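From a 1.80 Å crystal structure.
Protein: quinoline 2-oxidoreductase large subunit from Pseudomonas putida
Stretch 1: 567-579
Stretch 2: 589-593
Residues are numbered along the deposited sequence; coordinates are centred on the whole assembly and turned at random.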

# COMPACT_ATOMS: atom_id res chain seq x y z
N ARG B 567 -2.96 17.24 29.19
CA ARG B 567 -1.69 16.72 29.67
C ARG B 567 -0.57 17.71 29.39
O ARG B 567 0.38 17.81 30.16
CB ARG B 567 -1.42 15.35 29.05
CG ARG B 567 -2.38 14.30 29.59
CD ARG B 567 -2.36 12.98 28.83
NE ARG B 567 -3.42 12.10 29.31
CZ ARG B 567 -3.84 11.01 28.68
NH1 ARG B 567 -4.81 10.28 29.20
NH2 ARG B 567 -3.29 10.65 27.53
N VAL B 568 -0.69 18.45 28.30
CA VAL B 568 0.31 19.45 27.96
C VAL B 568 0.18 20.61 28.96
O VAL B 568 1.18 21.16 29.42
CB VAL B 568 0.11 19.98 26.50
CG1 VAL B 568 0.97 21.23 26.27
CG2 VAL B 568 0.52 18.90 25.50
N LYS B 569 -1.06 20.96 29.31
CA LYS B 569 -1.30 22.04 30.27
C LYS B 569 -0.76 21.67 31.66
O LYS B 569 -0.21 22.52 32.36
CB LYS B 569 -2.80 22.35 30.35
CG LYS B 569 -3.36 23.01 29.09
CD LYS B 569 -4.88 22.91 29.00
CE LYS B 569 -5.58 23.64 30.13
NZ LYS B 569 -7.07 23.53 30.03
N GLN B 570 -0.92 20.41 32.04
CA GLN B 570 -0.44 19.93 33.33
C GLN B 570 1.07 20.01 33.42
O GLN B 570 1.62 20.41 34.45
CB GLN B 570 -0.87 18.48 33.55
CG GLN B 570 -2.37 18.29 33.57
CD GLN B 570 -2.77 16.83 33.66
OE1 GLN B 570 -3.95 16.51 33.58
NE2 GLN B 570 -1.79 15.96 33.83
N LEU B 571 1.76 19.63 32.35
CA LEU B 571 3.21 19.67 32.34
C LEU B 571 3.68 21.12 32.33
O LEU B 571 4.63 21.49 33.03
CB LEU B 571 3.76 18.94 31.12
CG LEU B 571 5.28 18.94 30.97
CD1 LEU B 571 5.90 18.34 32.21
CD2 LEU B 571 5.69 18.15 29.73
N ALA B 572 3.02 21.95 31.53
CA ALA B 572 3.38 23.35 31.42
C ALA B 572 3.15 24.07 32.75
O ALA B 572 3.97 24.88 33.19
CB ALA B 572 2.57 24.02 30.33
N GLY B 573 2.02 23.77 33.40
CA GLY B 573 1.72 24.39 34.67
C GLY B 573 2.75 24.02 35.72
O GLY B 573 3.09 24.83 36.59
N HIS B 574 3.24 22.79 35.64
CA HIS B 574 4.24 22.30 36.57
C HIS B 574 5.54 23.08 36.42
O HIS B 574 6.16 23.49 37.41
CB HIS B 574 4.49 20.81 36.33
CG HIS B 574 5.50 20.20 37.25
ND1 HIS B 574 5.30 20.09 38.61
CD2 HIS B 574 6.72 19.67 37.01
CE1 HIS B 574 6.34 19.51 39.16
NE2 HIS B 574 7.22 19.24 38.21
N LEU B 575 5.95 23.30 35.17
CA LEU B 575 7.18 24.03 34.89
C LEU B 575 7.05 25.53 35.13
O LEU B 575 8.00 26.18 35.55
CB LEU B 575 7.62 23.78 33.45
CG LEU B 575 7.95 22.33 33.06
CD1 LEU B 575 8.13 22.23 31.56
CD2 LEU B 575 9.20 21.89 33.79
N LEU B 576 5.86 26.07 34.88
CA LEU B 576 5.60 27.50 35.05
C LEU B 576 5.02 27.87 36.41
O LEU B 576 4.77 29.05 36.68
CB LEU B 576 4.65 27.98 33.95
CG LEU B 576 5.08 27.74 32.50
CD1 LEU B 576 3.92 28.03 31.56
CD2 LEU B 576 6.29 28.61 32.17
N GLU B 577 4.80 26.87 37.26
CA GLU B 577 4.23 27.09 38.59
C GLU B 577 2.85 27.72 38.55
O GLU B 577 2.60 28.76 39.17
CB GLU B 577 5.17 27.96 39.44
CG GLU B 577 6.46 27.29 39.83
N ALA B 578 1.93 27.09 37.82
CA ALA B 578 0.57 27.58 37.70
C ALA B 578 -0.36 26.39 37.53
O ALA B 578 0.05 25.34 37.04
CB ALA B 578 0.44 28.52 36.51
N ALA B 579 -1.62 26.54 37.94
CA ALA B 579 -2.58 25.46 37.81
C ALA B 579 -2.80 25.16 36.33
O ALA B 579 -2.81 26.08 35.51
CB ALA B 579 -3.90 25.84 38.47
N LEU B 589 2.15 29.03 21.49
CA LEU B 589 2.75 29.42 22.76
C LEU B 589 1.91 28.87 23.91
O LEU B 589 0.71 29.12 23.98
CB LEU B 589 2.79 30.95 22.87
CG LEU B 589 3.71 31.65 23.88
CD1 LEU B 589 2.96 32.83 24.47
CD2 LEU B 589 4.15 30.71 24.99
N VAL B 590 2.54 28.11 24.80
CA VAL B 590 1.84 27.55 25.96
C VAL B 590 2.13 28.50 27.12
O VAL B 590 3.28 28.63 27.55
CB VAL B 590 2.37 26.15 26.32
CG1 VAL B 590 1.61 25.63 27.54
CG2 VAL B 590 2.21 25.21 25.12
N HIS B 591 1.10 29.16 27.64
CA HIS B 591 1.32 30.11 28.72
C HIS B 591 0.15 30.27 29.67
O HIS B 591 -0.95 29.76 29.43
CB HIS B 591 1.66 31.48 28.13
CG HIS B 591 0.52 32.11 27.39
ND1 HIS B 591 0.11 31.68 26.15
CD2 HIS B 591 -0.31 33.12 27.73
CE1 HIS B 591 -0.93 32.40 25.76
NE2 HIS B 591 -1.20 33.28 26.70
N VAL B 592 0.40 30.99 30.76
CA VAL B 592 -0.64 31.27 31.75
C VAL B 592 -1.58 32.26 31.07
O VAL B 592 -1.13 33.31 30.60
CB VAL B 592 -0.03 31.90 33.03
CG1 VAL B 592 -1.13 32.32 33.99
CG2 VAL B 592 0.91 30.90 33.70
N ALA B 593 -2.86 31.93 31.01
CA ALA B 593 -3.85 32.79 30.37
C ALA B 593 -3.73 34.22 30.87
O ALA B 593 -3.75 34.47 32.08
CB ALA B 593 -5.25 32.26 30.63

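The contact between the first stretch, a helix already under way at Arg567 and the turn after it, and the strand of residues 589-592 is apolar. No hydrogen bond crosses between the two stretches, and the pairs that meet are carbon against carbon or, in one case, carbon against a backbone oxygen. The helix and strand axes approach to 8.9 Å with an angle of 59° between their N-to-C directions, so the two elements run obliquely past each other. The surface buried, both sides summed, is 234 Å², and Val590, Val592 and Leu576 account for about two thirds of it.

Val590 has the largest share, 67 Å². Its CA-to-CB bond points toward the helix, and with its chi1 at 180° (t), CG1 is the methyl that meets Ala572, and CG2 is slightly the nearer of the two to Val568. CG1 of Val590 lies 3.4 Å from CB of Ala572, the shortest distance between the stretches, while CG2 of Val590 is 4.3 Å from CG1 of Val568, a looser contact. Val568 and Ala572 are four residues apart, about one helical turn, and both direct CA-to-CB toward the strand; the backbone hydrogen bond from Ala572 N to Val568 O, at 2.9 Å, confirms the regular turn that brings them onto the same face. The small side chain of Ala572 is accompanied by a close backbone approach: CA of Ala572 and CA of Val590 are 7.1 Å apart.

Leu576, one further turn along, is covered over 43 Å². It continues the same face, with Leu576 N hydrogen-bonded to Ala572 O at 2.8 Å, and also points toward the strand. Its rotamer (chi1 m, chi2 t) carries CD1 of Leu576 to 4.1 Å from O of Val590 and 4.4 Å from CA of His591. Leu576 therefore packs against the strand's main chain, and these distances mark van der Waals contact. The side chain of His591 takes no part in that approach: its CA-to-CB bond points away from the helix, as expected between two inward-pointing strand neighbours, and ND1 of His591 makes a weak hydrogen bond to O of Leu589 at 3.4 Å.

Val592, covered over 47 Å², again points toward the first stretch, in keeping with the alternation along a strand. Its partner lies beyond the helix: CG2 of Val592 is 3.7 Å from CB of Ala578, and CA of Val592 is 7.1 Å from CA of Ala578, the same spacing as at Ala572 and Val590. Two features accompany the change of course that places Ala578 here. Glu577, the first residue to leave helical phi/psi, has a positive phi (60°), and the next residue ties back to the helix through a hydrogen bond from Ala578 N to Gly573 O at 2.8 Å. That turn leaves little room beside Gly573, where an ideal CB would fall 2.3 Å from O of Ala578. Glu577 itself points away from the strand, whereas Ala578, in an extended conformation (phi/psi -148/153), points toward it.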